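Local structure of carboxynorspermidine decarboxylase (3N29) at residues D52-N57 / W276-L281; E128-S133 / S149-N154; C160-S165 / E213-V218; R322-R327 / M355-F360; G346-A351 / N387-P392. The protein probably catalyses the pyridoxal-5'-phosphate-dependent decarboxylation of carboxynorspermidine to norspermidine. All coordinates share one frame; numbering follows the deposited sequence.

Contact 1: D52-N57 / W276-L281; sequences DKLRKN and WQTGNL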
# COMPACT_ATOMS: atom_id res chain seq x y z
N ASP A 52 24.25 -13.88 3.97
CA ASP A 52 25.53 -13.34 4.38
C ASP A 52 25.42 -11.87 4.86
O ASP A 52 26.08 -11.48 5.82
CB ASP A 52 26.61 -13.43 3.29
CG ASP A 52 27.13 -14.90 3.05
OD1 ASP A 52 27.06 -15.74 3.97
OD2 ASP A 52 27.55 -15.19 1.89
N LYS A 53 24.63 -11.05 4.16
CA LYS A 53 24.44 -9.64 4.54
C LYS A 53 23.63 -9.50 5.78
O LYS A 53 23.93 -8.66 6.66
CB LYS A 53 23.74 -8.89 3.40
CG LYS A 53 24.52 -8.98 2.06
CD LYS A 53 25.52 -7.88 1.88
CE LYS A 53 26.11 -7.88 0.40
NZ LYS A 53 25.01 -7.77 -0.64
N LEU A 54 22.57 -10.31 5.90
CA LEU A 54 21.75 -10.29 7.09
C LEU A 54 22.61 -10.66 8.31
O LEU A 54 22.55 -10.02 9.39
CB LEU A 54 20.63 -11.29 7.01
CG LEU A 54 19.68 -11.49 8.20
CD1 LEU A 54 19.06 -10.11 8.60
CD2 LEU A 54 18.59 -12.52 8.05
N ARG A 55 23.38 -11.72 8.13
CA ARG A 55 24.24 -12.16 9.26
C ARG A 55 25.26 -11.11 9.71
O ARG A 55 25.49 -11.02 10.91
CB ARG A 55 24.90 -13.53 8.99
CG ARG A 55 23.99 -14.70 9.11
CD ARG A 55 24.71 -16.06 8.86
NE ARG A 55 23.83 -17.18 8.95
CZ ARG A 55 23.46 -17.73 10.10
NH1 ARG A 55 23.92 -17.22 11.25
NH2 ARG A 55 22.68 -18.77 10.10
N LYS A 56 25.85 -10.38 8.78
CA LYS A 56 26.76 -9.27 9.06
C LYS A 56 26.07 -8.19 9.89
O LYS A 56 26.62 -7.68 10.86
CB LYS A 56 27.33 -8.65 7.77
CG LYS A 56 28.54 -9.49 7.26
CD LYS A 56 29.23 -8.96 6.00
CE LYS A 56 30.79 -9.01 6.14
NZ LYS A 56 31.36 -10.26 6.80
N ASN A 57 24.86 -7.77 9.48
CA ASN A 57 24.09 -6.85 10.32
C ASN A 57 23.78 -7.37 11.73
O ASN A 57 23.92 -6.65 12.70
CB ASN A 57 22.71 -6.50 9.65
CG ASN A 57 22.85 -5.68 8.37
OD1 ASN A 57 23.91 -5.33 7.96
ND2 ASN A 57 21.71 -5.38 7.74
N TRP A 276 18.77 -3.62 6.65
CA TRP A 276 19.45 -2.63 5.87
C TRP A 276 20.46 -3.26 4.92
O TRP A 276 21.39 -3.88 5.34
CB TRP A 276 20.16 -1.61 6.80
CG TRP A 276 20.96 -0.60 6.11
CD1 TRP A 276 22.29 -0.58 5.95
CD2 TRP A 276 20.48 0.55 5.43
NE1 TRP A 276 22.68 0.48 5.22
CE2 TRP A 276 21.57 1.20 4.90
CE3 TRP A 276 19.21 1.08 5.21
CZ2 TRP A 276 21.45 2.35 4.16
CZ3 TRP A 276 19.10 2.22 4.50
CH2 TRP A 276 20.21 2.85 3.98
N GLN A 277 20.24 -3.01 3.64
CA GLN A 277 21.09 -3.51 2.59
C GLN A 277 21.29 -5.03 2.66
O GLN A 277 22.35 -5.51 2.42
CB GLN A 277 22.40 -2.74 2.53
CG GLN A 277 22.19 -1.30 2.29
CD GLN A 277 23.42 -0.49 2.08
OE1 GLN A 277 24.51 -0.88 2.39
NE2 GLN A 277 23.23 0.69 1.57
N THR A 278 20.26 -5.76 3.01
CA THR A 278 20.30 -7.20 2.98
C THR A 278 19.79 -7.85 1.69
O THR A 278 19.91 -9.00 1.52
CB THR A 278 19.54 -7.82 4.16
OG1 THR A 278 18.17 -7.49 4.10
CG2 THR A 278 20.10 -7.33 5.44
N GLY A 279 19.14 -7.10 0.82
CA GLY A 279 18.57 -7.71 -0.36
C GLY A 279 17.97 -6.79 -1.39
O GLY A 279 17.80 -5.64 -1.13
N ASN A 280 17.59 -7.34 -2.52
CA ASN A 280 17.09 -6.59 -3.64
C ASN A 280 15.80 -7.10 -4.23
O ASN A 280 15.46 -8.18 -3.99
CB ASN A 280 18.16 -6.52 -4.72
CG ASN A 280 19.51 -6.15 -4.17
OD1 ASN A 280 19.62 -5.27 -3.38
ND2 ASN A 280 20.52 -6.83 -4.59
N LEU A 281 15.10 -6.26 -4.97
CA LEU A 281 14.02 -6.69 -5.71
C LEU A 281 14.42 -6.82 -7.18
O LEU A 281 14.86 -5.82 -7.80
CB LEU A 281 12.86 -5.72 -5.52
CG LEU A 281 11.65 -5.80 -6.44
CD1 LEU A 281 10.95 -7.11 -6.30
CD2 LEU A 281 10.67 -4.57 -6.23
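Asn-57 donates from ND2 to the backbone O of Trp-276, a bond of 2.8 Å that runs nearly straight (168° at the hydrogen). The acceptor lies in the plane of the Asn-57 amide, whereas the donor is tilted somewhat from the carbonyl plane of Trp-276. ND2 also serves Val-274 O, so a single amide nitrogen grips the chain just where helix 272-275 gives out. The closest packing is beside this bond. Thr-278 turns CG2 anti to its carbonyl carbon, which lays the methyl 3.4 Å from Asn-57 ND2 and 3.8 Å from Leu-54 CA, while its OG1 bonds back to Gly-275 O. The opposite end of the contact is looser and exposed. There Lys-53 passes Gln-277 with its aliphatic part alone, CB lying 3.8 Å from Gln-277 O, and the bent chain carries NZ off to a salt bridge with Glu-50. Placed so, helix 51-68 rests on the turn between helix 272-275 and strand 279-290. Leu-54 continues the packing onto Ile-87 and Val-88 of helix 85-91, and Thr-278 reaches Leu-49 of strand 46-50, where the barrel meets the C-terminal sheet domain.

Contact 2: E128-S133 / S149-N154; sequences EIASLS and SKTQKN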
# COMPACT_ATOMS: atom_id res chain seq x y z
N GLU A 128 -5.08 -12.94 24.39
CA GLU A 128 -4.10 -13.71 23.68
C GLU A 128 -2.73 -12.94 23.69
O GLU A 128 -1.67 -13.56 23.84
CB GLU A 128 -4.60 -14.04 22.26
CG GLU A 128 -3.69 -15.03 21.58
CD GLU A 128 -4.18 -15.49 20.23
OE1 GLU A 128 -3.44 -16.27 19.59
OE2 GLU A 128 -5.29 -15.08 19.81
N ILE A 129 -2.77 -11.59 23.61
CA ILE A 129 -1.54 -10.78 23.68
C ILE A 129 -0.83 -10.98 25.02
O ILE A 129 0.41 -11.18 25.08
CB ILE A 129 -1.82 -9.26 23.45
CG1 ILE A 129 -2.27 -9.00 21.99
CG2 ILE A 129 -0.57 -8.38 23.81
CD1 ILE A 129 -2.94 -7.57 21.76
N ALA A 130 -1.61 -11.00 26.09
CA ALA A 130 -1.08 -11.31 27.41
C ALA A 130 -0.44 -12.70 27.49
O ALA A 130 0.54 -12.84 28.16
CB ALA A 130 -2.18 -11.23 28.50
N SER A 131 -1.02 -13.72 26.87
CA SER A 131 -0.45 -15.07 27.01
C SER A 131 0.86 -15.17 26.22
O SER A 131 1.72 -15.94 26.55
CB SER A 131 -1.41 -16.18 26.55
OG SER A 131 -1.73 -15.92 25.18
N LEU A 132 1.05 -14.33 25.22
CA LEU A 132 2.24 -14.42 24.39
C LEU A 132 3.39 -13.51 24.85
O LEU A 132 4.56 -13.84 24.65
CB LEU A 132 1.90 -14.07 22.96
CG LEU A 132 1.01 -15.05 22.16
CD1 LEU A 132 0.67 -14.33 20.91
CD2 LEU A 132 1.63 -16.48 21.94
N SER A 133 3.08 -12.34 25.41
CA SER A 133 4.09 -11.28 25.58
C SER A 133 4.86 -11.33 26.87
O SER A 133 4.29 -11.62 27.91
CB SER A 133 3.39 -9.92 25.50
OG SER A 133 2.68 -9.86 24.28
N SER A 149 -5.63 -5.49 34.96
CA SER A 149 -6.09 -6.75 35.61
C SER A 149 -6.05 -7.97 34.68
O SER A 149 -6.11 -9.07 35.17
CB SER A 149 -7.49 -6.60 36.18
OG SER A 149 -8.44 -6.70 35.14
N LYS A 150 -5.92 -7.77 33.36
CA LYS A 150 -5.80 -8.88 32.43
C LYS A 150 -4.33 -9.12 32.05
O LYS A 150 -4.03 -9.99 31.23
CB LYS A 150 -6.60 -8.59 31.16
CG LYS A 150 -8.05 -8.21 31.42
CD LYS A 150 -8.92 -9.45 31.63
CE LYS A 150 -10.32 -9.33 30.91
NZ LYS A 150 -11.47 -9.21 31.85
N THR A 151 -3.42 -8.36 32.62
CA THR A 151 -2.01 -8.46 32.25
C THR A 151 -1.09 -8.69 33.48
O THR A 151 0.03 -8.19 33.52
CB THR A 151 -1.55 -7.21 31.45
OG1 THR A 151 -1.82 -6.01 32.20
CG2 THR A 151 -2.27 -7.14 30.10
N GLN A 152 -1.57 -9.44 34.47
CA GLN A 152 -0.83 -9.57 35.72
C GLN A 152 0.46 -10.37 35.59
O GLN A 152 1.37 -10.19 36.37
CB GLN A 152 -1.74 -10.10 36.83
CG GLN A 152 -2.72 -9.02 37.32
CD GLN A 152 -3.77 -9.52 38.26
OE1 GLN A 152 -4.95 -9.60 37.92
NE2 GLN A 152 -3.36 -9.87 39.47
N LYS A 153 0.56 -11.20 34.59
CA LYS A 153 1.75 -12.04 34.42
C LYS A 153 2.76 -11.42 33.45
O LYS A 153 3.80 -12.00 33.17
CB LYS A 153 1.31 -13.45 33.99
CG LYS A 153 0.67 -14.22 35.17
CD LYS A 153 0.23 -15.65 34.80
CE LYS A 153 -0.32 -16.40 36.01
NZ LYS A 153 -0.83 -17.73 35.58
N ASN A 154 2.46 -10.24 32.94
CA ASN A 154 3.36 -9.55 32.02
C ASN A 154 4.07 -8.40 32.72
O ASN A 154 3.54 -7.83 33.67
CB ASN A 154 2.51 -8.96 30.89
CG ASN A 154 1.52 -9.95 30.32
OD1 ASN A 154 0.32 -9.88 30.60
ND2 ASN A 154 2.00 -10.84 29.51
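Asn-154 spends its amide nitrogen on two carbonyls at the end of helix 123-132. The stronger bond goes from ND2 to Ala-130 O, 2.8 Å long and close to straight at 170°, and it meets a lone pair in the plane of that carbonyl. The second, from Asn-154 ND2 to Ser-133 O, is 2.9 Å but bent to 140°, with the donor tilted from the carbonyl plane. Both acceptors lie in or close to the amide plane of Asn-154, and the pair of bonds holds the amide against rotation. With CG anti to the carbonyl carbon (chi1 -48°), the side chain projects from the end of a type I turn, Thr-151 to Asn-154, towards the helix. As an example of how a beta/alpha barrel is joined on its outside, the contact links the end of the helix that follows the third strand, 113-118, to the connection entering the fifth, 155-159; the fourth strand, 135-138, lies between them in sequence and is touched by both Thr-151 and Asn-154. Ser-133, just past the helix, returns OG to Ile-129 O at 2.7 Å, a carbonyl that also receives the backbone N of Ser-133; the same OG bonds Thr-116 OG1. Beyond the polar group the packing is slight and falls on one methyl. Ala-130 CB sits 3.5 Å from Asn-154 OD1 and an equal 3.5 Å from Lys-150 O. Thr-151 CG2 approaches Ala-130 CB more loosely at 4.4 Å, and its OG1 turns back to Phe-147 O, while the chain of Lys-150 leads away from the helix.

Contact 3: C160-S165 / E213-V218; sequences CNVEFS and EAVLKV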
# COMPACT_ATOMS: atom_id res chain seq x y z
N CYS A 160 6.54 6.99 26.64
CA CYS A 160 6.76 8.39 27.02
C CYS A 160 6.87 9.23 25.75
O CYS A 160 7.60 8.87 24.81
CB CYS A 160 8.07 8.46 27.75
SG CYS A 160 8.00 7.50 29.30
N ASN A 161 6.14 10.34 25.71
CA ASN A 161 6.18 11.27 24.60
C ASN A 161 7.33 12.20 24.94
O ASN A 161 7.21 13.00 25.81
CB ASN A 161 4.88 12.04 24.47
CG ASN A 161 4.91 13.06 23.35
OD1 ASN A 161 6.00 13.44 22.91
ND2 ASN A 161 3.69 13.52 22.88
N VAL A 162 8.45 12.10 24.27
CA VAL A 162 9.57 12.92 24.69
C VAL A 162 9.49 14.36 24.20
O VAL A 162 10.10 15.26 24.84
CB VAL A 162 10.87 12.25 24.34
CG1 VAL A 162 12.04 13.18 24.60
CG2 VAL A 162 10.96 10.99 25.20
N GLU A 163 8.67 14.62 23.17
CA GLU A 163 8.39 16.02 22.74
C GLU A 163 9.67 16.74 22.28
O GLU A 163 10.15 17.69 22.91
CB GLU A 163 7.72 16.86 23.85
CG GLU A 163 6.30 16.45 24.32
CD GLU A 163 5.64 17.54 25.20
OE1 GLU A 163 5.73 17.51 26.47
OE2 GLU A 163 5.06 18.46 24.58
N PHE A 164 10.22 16.29 21.16
CA PHE A 164 11.50 16.79 20.70
C PHE A 164 11.60 16.77 19.16
O PHE A 164 10.91 15.99 18.51
CB PHE A 164 12.63 15.97 21.36
CG PHE A 164 14.00 16.57 21.18
CD1 PHE A 164 14.25 17.91 21.51
CD2 PHE A 164 15.05 15.78 20.67
CE1 PHE A 164 15.51 18.48 21.34
CE2 PHE A 164 16.31 16.34 20.49
CZ PHE A 164 16.55 17.70 20.83
N SER A 165 12.42 17.66 18.60
CA SER A 165 12.64 17.73 17.15
C SER A 165 13.62 16.63 16.72
O SER A 165 13.90 16.45 15.54
CB SER A 165 13.21 19.10 16.76
OG SER A 165 14.53 19.25 17.25
N GLU A 213 21.65 10.33 21.77
CA GLU A 213 22.20 11.19 22.85
C GLU A 213 21.30 12.45 23.14
O GLU A 213 20.87 12.64 24.28
CB GLU A 213 23.65 11.56 22.58
CG GLU A 213 24.21 12.54 23.57
CD GLU A 213 25.68 12.68 23.51
OE1 GLU A 213 26.22 13.15 22.48
OE2 GLU A 213 26.31 12.34 24.56
N ALA A 214 20.95 13.21 22.10
CA ALA A 214 20.06 14.40 22.24
C ALA A 214 18.70 14.00 22.80
O ALA A 214 18.20 14.68 23.68
CB ALA A 214 19.87 15.11 20.92
N VAL A 215 18.13 12.89 22.35
CA VAL A 215 16.83 12.41 22.90
C VAL A 215 16.95 11.96 24.36
O VAL A 215 16.10 12.30 25.20
CB VAL A 215 16.12 11.28 22.04
CG1 VAL A 215 14.83 10.81 22.74
CG2 VAL A 215 15.72 11.81 20.63
N LEU A 216 18.05 11.27 24.70
CA LEU A 216 18.24 10.80 26.09
C LEU A 216 18.36 11.96 27.01
O LEU A 216 17.83 11.94 28.13
CB LEU A 216 19.49 9.91 26.24
CG LEU A 216 19.23 8.49 25.74
CD1 LEU A 216 20.57 7.71 25.68
CD2 LEU A 216 18.25 7.72 26.59
N LYS A 217 19.08 12.98 26.57
CA LYS A 217 19.17 14.18 27.39
C LYS A 217 17.79 14.75 27.74
O LYS A 217 17.55 15.11 28.93
CB LYS A 217 20.04 15.24 26.74
CG LYS A 217 21.52 14.82 26.62
CD LYS A 217 22.44 16.00 26.23
CE LYS A 217 23.74 15.45 25.67
NZ LYS A 217 24.86 16.41 25.50
N VAL A 218 16.89 14.82 26.74
CA VAL A 218 15.54 15.35 26.96
C VAL A 218 14.69 14.37 27.79
O VAL A 218 13.96 14.76 28.70
CB VAL A 218 14.86 15.69 25.62
CG1 VAL A 218 13.41 16.21 25.89
CG2 VAL A 218 15.68 16.69 24.86
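Val-162 is the first residue of 160-165 to meet 213-218, and its place in the beta/alpha barrel is simple to state: the chain has just left the fifth barrel strand, 155-159, and meets helix 209-223, which follows the sixth strand, 198-200. The contact thus packs the exit of the fifth strand on the helix that follows the sixth, and between the two segments the side-chain contacts are all apolar. Val-162 carries CG1 anti to its backbone N (chi1 172°), which sends that methyl towards the helix, 3.6 Å from Val-218 CG1 and a looser 4.1 Å from Val-215 CG1. Phe-219, next after Val-218, also packs on Val-162, and Lys-222 offers its ammonium to Val-162 O in a weak hydrogen bond. At Glu-163 the backbone takes positive phi and psi, and its N makes a weak bond to Asn-161 OD1; the side chain leads away towards Arg-184 and Lys-222. The change of direction presents Phe-164 to the helix, where it buries more of its surface than any other residue of the contact, though much of the residue remains exposed to solvent. Three helix residues touch its ring. Ala-214 CB comes within 3.8 Å of Phe-164 CE2 from an oblique position. Val-215 CG2 stands at the edge, near the ring plane, 4.0 Å from Phe-164 CD2. Over a face lies Val-218, in a CH-pi contact: its CG2 is 3.9 Å from the centroid of the Phe-164 ring and only 13° off the ring normal.

Contact 4: R322-R327 / M355-F360; sequences RILATR and MGEYAF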
# COMPACT_ATOMS: atom_id res chain seq x y z
N ARG A 322 22.94 4.53 -12.77
CA ARG A 322 22.94 5.76 -11.98
C ARG A 322 21.61 6.46 -12.15
O ARG A 322 21.09 6.52 -13.24
CB ARG A 322 24.07 6.72 -12.38
CG ARG A 322 25.49 6.09 -12.41
CD ARG A 322 26.68 7.03 -12.75
NE ARG A 322 26.36 7.78 -13.98
CZ ARG A 322 25.72 8.96 -14.01
NH1 ARG A 322 25.39 9.61 -12.89
NH2 ARG A 322 25.44 9.51 -15.16
N ILE A 323 21.11 7.04 -11.08
CA ILE A 323 19.86 7.87 -11.15
C ILE A 323 20.17 9.18 -11.89
O ILE A 323 21.08 9.96 -11.49
CB ILE A 323 19.28 8.16 -9.76
CG1 ILE A 323 18.87 6.87 -9.02
CG2 ILE A 323 18.14 9.24 -9.85
CD1 ILE A 323 18.74 7.09 -7.52
N LEU A 324 19.42 9.44 -12.96
CA LEU A 324 19.48 10.72 -13.69
C LEU A 324 18.35 11.68 -13.23
O LEU A 324 18.59 12.86 -13.15
CB LEU A 324 19.28 10.52 -15.17
CG LEU A 324 20.39 9.68 -15.83
CD1 LEU A 324 19.92 9.22 -17.24
CD2 LEU A 324 21.74 10.39 -15.92
N ALA A 325 17.15 11.16 -12.93
CA ALA A 325 16.01 11.98 -12.58
C ALA A 325 15.01 11.11 -11.88
O ALA A 325 14.91 9.91 -12.19
CB ALA A 325 15.36 12.63 -13.80
N THR A 326 14.29 11.73 -10.96
CA THR A 326 13.18 11.07 -10.28
C THR A 326 11.91 11.06 -11.05
O THR A 326 11.68 11.80 -12.03
CB THR A 326 12.95 11.75 -8.88
OG1 THR A 326 12.28 12.98 -9.06
CG2 THR A 326 14.26 11.98 -8.05
N ARG A 327 10.99 10.18 -10.62
CA ARG A 327 9.61 10.16 -11.14
C ARG A 327 8.96 11.51 -11.07
O ARG A 327 8.12 11.85 -11.92
CB ARG A 327 8.78 9.18 -10.27
CG ARG A 327 7.28 9.10 -10.49
CD ARG A 327 6.66 8.20 -9.44
NE ARG A 327 5.19 8.30 -9.35
CZ ARG A 327 4.54 9.04 -8.48
NH1 ARG A 327 5.19 9.83 -7.66
NH2 ARG A 327 3.25 9.03 -8.46
N MET A 355 9.57 4.34 -11.92
CA MET A 355 10.59 4.30 -10.88
C MET A 355 11.56 5.50 -10.92
O MET A 355 12.09 5.90 -9.88
CB MET A 355 11.37 3.01 -10.94
CG MET A 355 10.59 1.74 -10.57
SD MET A 355 9.21 1.21 -11.81
CE MET A 355 8.91 -0.55 -11.16
N GLY A 356 11.80 6.03 -12.13
CA GLY A 356 12.75 7.10 -12.37
C GLY A 356 13.47 6.92 -13.68
O GLY A 356 13.15 6.00 -14.45
N GLU A 357 14.42 7.83 -14.00
CA GLU A 357 15.21 7.76 -15.21
C GLU A 357 16.64 7.40 -14.81
O GLU A 357 17.16 8.00 -13.87
CB GLU A 357 15.24 9.13 -15.91
CG GLU A 357 15.81 9.04 -17.25
CD GLU A 357 16.02 10.43 -17.92
OE1 GLU A 357 16.77 10.50 -18.95
OE2 GLU A 357 15.48 11.43 -17.37
N TYR A 358 17.20 6.37 -15.43
CA TYR A 358 18.49 5.84 -15.03
C TYR A 358 19.40 5.66 -16.23
O TYR A 358 18.93 5.45 -17.39
CB TYR A 358 18.30 4.45 -14.37
CG TYR A 358 17.41 4.37 -13.14
CD1 TYR A 358 17.96 4.23 -11.88
CD2 TYR A 358 16.01 4.41 -13.23
CE1 TYR A 358 17.17 4.12 -10.75
CE2 TYR A 358 15.18 4.31 -12.06
CZ TYR A 358 15.77 4.16 -10.84
OH TYR A 358 14.99 4.03 -9.71
N ALA A 359 20.70 5.75 -15.95
CA ALA A 359 21.74 5.66 -16.92
C ALA A 359 22.39 4.30 -16.72
O ALA A 359 22.76 3.96 -15.57
CB ALA A 359 22.79 6.72 -16.68
N PHE A 360 22.52 3.57 -17.84
CA PHE A 360 23.21 2.28 -17.90
C PHE A 360 24.42 2.36 -18.85
O PHE A 360 24.46 3.24 -19.73
CB PHE A 360 22.24 1.19 -18.41
CG PHE A 360 21.06 0.93 -17.50
CD1 PHE A 360 21.08 -0.15 -16.61
CD2 PHE A 360 19.92 1.71 -17.55
CE1 PHE A 360 19.98 -0.45 -15.80
CE2 PHE A 360 18.84 1.44 -16.71
CZ PHE A 360 18.87 0.39 -15.84
O HOH W 1 11.81 8.36 -8.67
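Leu-324, with CG anti to the carbonyl carbon (chi1 -63°), carries its branched end over Ala-359, CD1 resting 3.8 Å from Ala-359 CB, and brings the same methyl 3.8 Å from Glu-357 OE1. Its position results from a classic beta bulge between the antiparallel strands 321-325 and 354-360. Leu-324 and Ala-325 together face the single residue Glu-357, and both their backbone N atoms reach Glu-357 O from one side of its plane, Leu-324 N at 2.8 Å and Ala-325 N at 3.3 Å. Glu-357 N answers with an almost straight bond to Ala-325 O, also 2.8 Å. On the N-terminal side of the bulge in 322-327, Arg-322 and Ala-359 form a regular hydrogen-bonded pair. On the other face Ile-323 and Tyr-358 run side by side, Ile-323 CG1 meeting Tyr-358 CE1 obliquely at 3.7 Å, while the tyrosine hydroxyl bonds to Ser-316 O. At Arg-327 a water links the two chains, accepting from Arg-327 N and donating to Met-355 O. The charged ends look outside the pair: Arg-322 binds Glu-339 and Asp-334 O, and Glu-357 pairs with Lys-293. Because the carboxylate of Glu-357 has a lysine partner while its stem borders Leu-324, it is probably kept ionised beside an apolar patch; by accepting from two successive N-H groups, Glu-357 O keeps both bonded although one strand carries an extra residue.

Contact 5: G346-A351 / N387-P392; sequences GNTCLA and NGIRLP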
# COMPACT_ATOMS: atom_id res chain seq x y z
N GLY A 346 6.58 0.52 -14.40
CA GLY A 346 5.92 -0.67 -13.87
C GLY A 346 4.82 -1.23 -14.73
O GLY A 346 4.43 -0.67 -15.72
N ASN A 347 4.23 -2.30 -14.23
CA ASN A 347 3.22 -3.11 -14.92
C ASN A 347 1.76 -2.90 -14.45
O ASN A 347 0.84 -3.59 -14.96
CB ASN A 347 3.56 -4.60 -14.94
CG ASN A 347 3.65 -5.22 -13.60
OD1 ASN A 347 3.65 -4.52 -12.55
ND2 ASN A 347 3.78 -6.55 -13.58
N THR A 348 1.53 -1.97 -13.52
CA THR A 348 0.18 -1.60 -13.22
C THR A 348 -0.30 -0.72 -14.35
O THR A 348 0.49 -0.22 -15.19
CB THR A 348 0.01 -0.89 -11.89
OG1 THR A 348 0.58 0.41 -11.97
CG2 THR A 348 0.69 -1.72 -10.77
N CYS A 349 -1.62 -0.59 -14.42
CA CYS A 349 -2.22 0.35 -15.38
C CYS A 349 -2.15 1.84 -14.99
O CYS A 349 -2.67 2.65 -15.71
CB CYS A 349 -3.66 -0.13 -15.73
SG CYS A 349 -3.64 -1.81 -16.45
N LEU A 350 -1.44 2.25 -13.94
CA LEU A 350 -1.43 3.67 -13.51
C LEU A 350 -0.41 4.42 -14.32
O LEU A 350 0.66 3.94 -14.55
CB LEU A 350 -0.97 3.83 -12.04
CG LEU A 350 -1.83 3.13 -10.99
CD1 LEU A 350 -1.15 3.25 -9.55
CD2 LEU A 350 -3.20 3.74 -11.04
N ALA A 351 -0.74 5.63 -14.73
CA ALA A 351 0.23 6.50 -15.45
C ALA A 351 1.52 6.77 -14.69
O ALA A 351 2.62 6.81 -15.27
CB ALA A 351 -0.47 7.81 -15.77
N ASN A 387 -4.36 -3.94 -8.66
CA ASN A 387 -4.49 -4.21 -10.10
C ASN A 387 -4.23 -5.69 -10.38
O ASN A 387 -4.02 -6.08 -11.50
CB ASN A 387 -3.53 -3.33 -10.91
CG ASN A 387 -4.09 -2.87 -12.24
OD1 ASN A 387 -3.38 -2.15 -12.94
ND2 ASN A 387 -5.37 -3.29 -12.61
N GLY A 388 -4.31 -6.55 -9.35
CA GLY A 388 -4.05 -7.92 -9.59
C GLY A 388 -2.64 -8.22 -10.09
O GLY A 388 -2.41 -9.26 -10.70
N ILE A 389 -1.66 -7.34 -9.80
CA ILE A 389 -0.29 -7.60 -10.22
C ILE A 389 0.22 -8.77 -9.42
O ILE A 389 0.07 -8.81 -8.22
CB ILE A 389 0.61 -6.36 -10.05
CG1 ILE A 389 0.02 -5.25 -10.91
CG2 ILE A 389 2.02 -6.60 -10.60
CD1 ILE A 389 -0.39 -5.71 -12.33
N ARG A 390 0.90 -9.67 -10.11
CA ARG A 390 1.54 -10.79 -9.49
C ARG A 390 2.58 -10.33 -8.49
O ARG A 390 3.46 -9.58 -8.81
CB ARG A 390 2.21 -11.69 -10.56
CG ARG A 390 2.80 -13.02 -10.04
CD ARG A 390 3.18 -14.04 -11.23
NE ARG A 390 2.68 -13.68 -12.59
CZ ARG A 390 3.02 -14.33 -13.73
NH1 ARG A 390 3.80 -15.40 -13.66
NH2 ARG A 390 2.58 -13.95 -14.94
N LEU A 391 2.45 -10.79 -7.28
CA LEU A 391 3.39 -10.44 -6.20
C LEU A 391 4.80 -10.97 -6.48
O LEU A 391 4.95 -12.08 -7.03
CB LEU A 391 2.91 -11.13 -4.91
CG LEU A 391 1.73 -10.47 -4.25
CD1 LEU A 391 1.00 -11.44 -3.26
CD2 LEU A 391 2.19 -9.20 -3.51
N PRO A 392 5.82 -10.25 -6.01
CA PRO A 392 7.18 -10.84 -6.09
C PRO A 392 7.26 -11.97 -5.10
O PRO A 392 6.78 -11.79 -3.98
CB PRO A 392 8.11 -9.67 -5.70
CG PRO A 392 7.20 -8.42 -5.97
CD PRO A 392 5.87 -8.89 -5.47
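Asn-387, at chi1 -144°, stands well off a staggered position, and with its backbone in the left-handed region this turns OD1 towards the chain at Cys-349. Ile-389 sets CG2 anti to its own backbone N and CG1 anti to its carbonyl carbon (chi1 -60°), an orientation that faces both branches towards 347-348. The single hydrogen bond across the contact runs from Cys-349 N to Asn-387 OD1, 2.8 Å long and close to straight at 172°, with the donor almost on the line of the side-chain C=O. Ile-389 supplies the packing. Its CG2 meets the amide of Asn-347 at 3.7 Å from CG, its CD1 lies 3.6 Å from Asn-347 O, and its CG1 is 3.6 Å from Thr-348 CG2, the two side chains crossing at about a right angle. Thr-348 points its hydroxyl elsewhere, to Asp-353. Both segments are loops of the C-terminal sheet domain lying at the dimer interface: Asn-387 packs on Lys-77 of the second subunit and gives its O to Ser-98 there, while Arg-390 forms salt bridges with Asp-124 and Glu-125 of that subunit. Cys-349 touches the pyridoxal-5'-phosphate, consistent with active sites formed at the dimer interface, as in related fold-type III decarboxylases. A side-chain carbonyl gripping the peptide N-H of Cys-349 therefore probably helps to hold the backbone beside the cofactor.

Followed from the N terminus, the chain opens contact 1 at helix 51-68 and closes it only after the whole barrel is built, at the turn into strand 279-290. Within that loop contacts 2 and 3 nest in series, 128-133 with 149-154 and then 160-165 with 213-218, each fastening pieces of the barrel's exterior. Contact 4, pairing strands 321-325 and 354-360, opens after contact 1 has closed, and contact 5, joining two loops of the sheet domain, crosses it: 346-351 falls between 322-327 and 355-360, while 387-392 comes last. These two touch where Met-355 SD packs on Gly-346 N, and contact 5 meets contact 1 through Leu-281 and Pro-392. Contacts 2 and 3 stay apart, about 29 Å between centres.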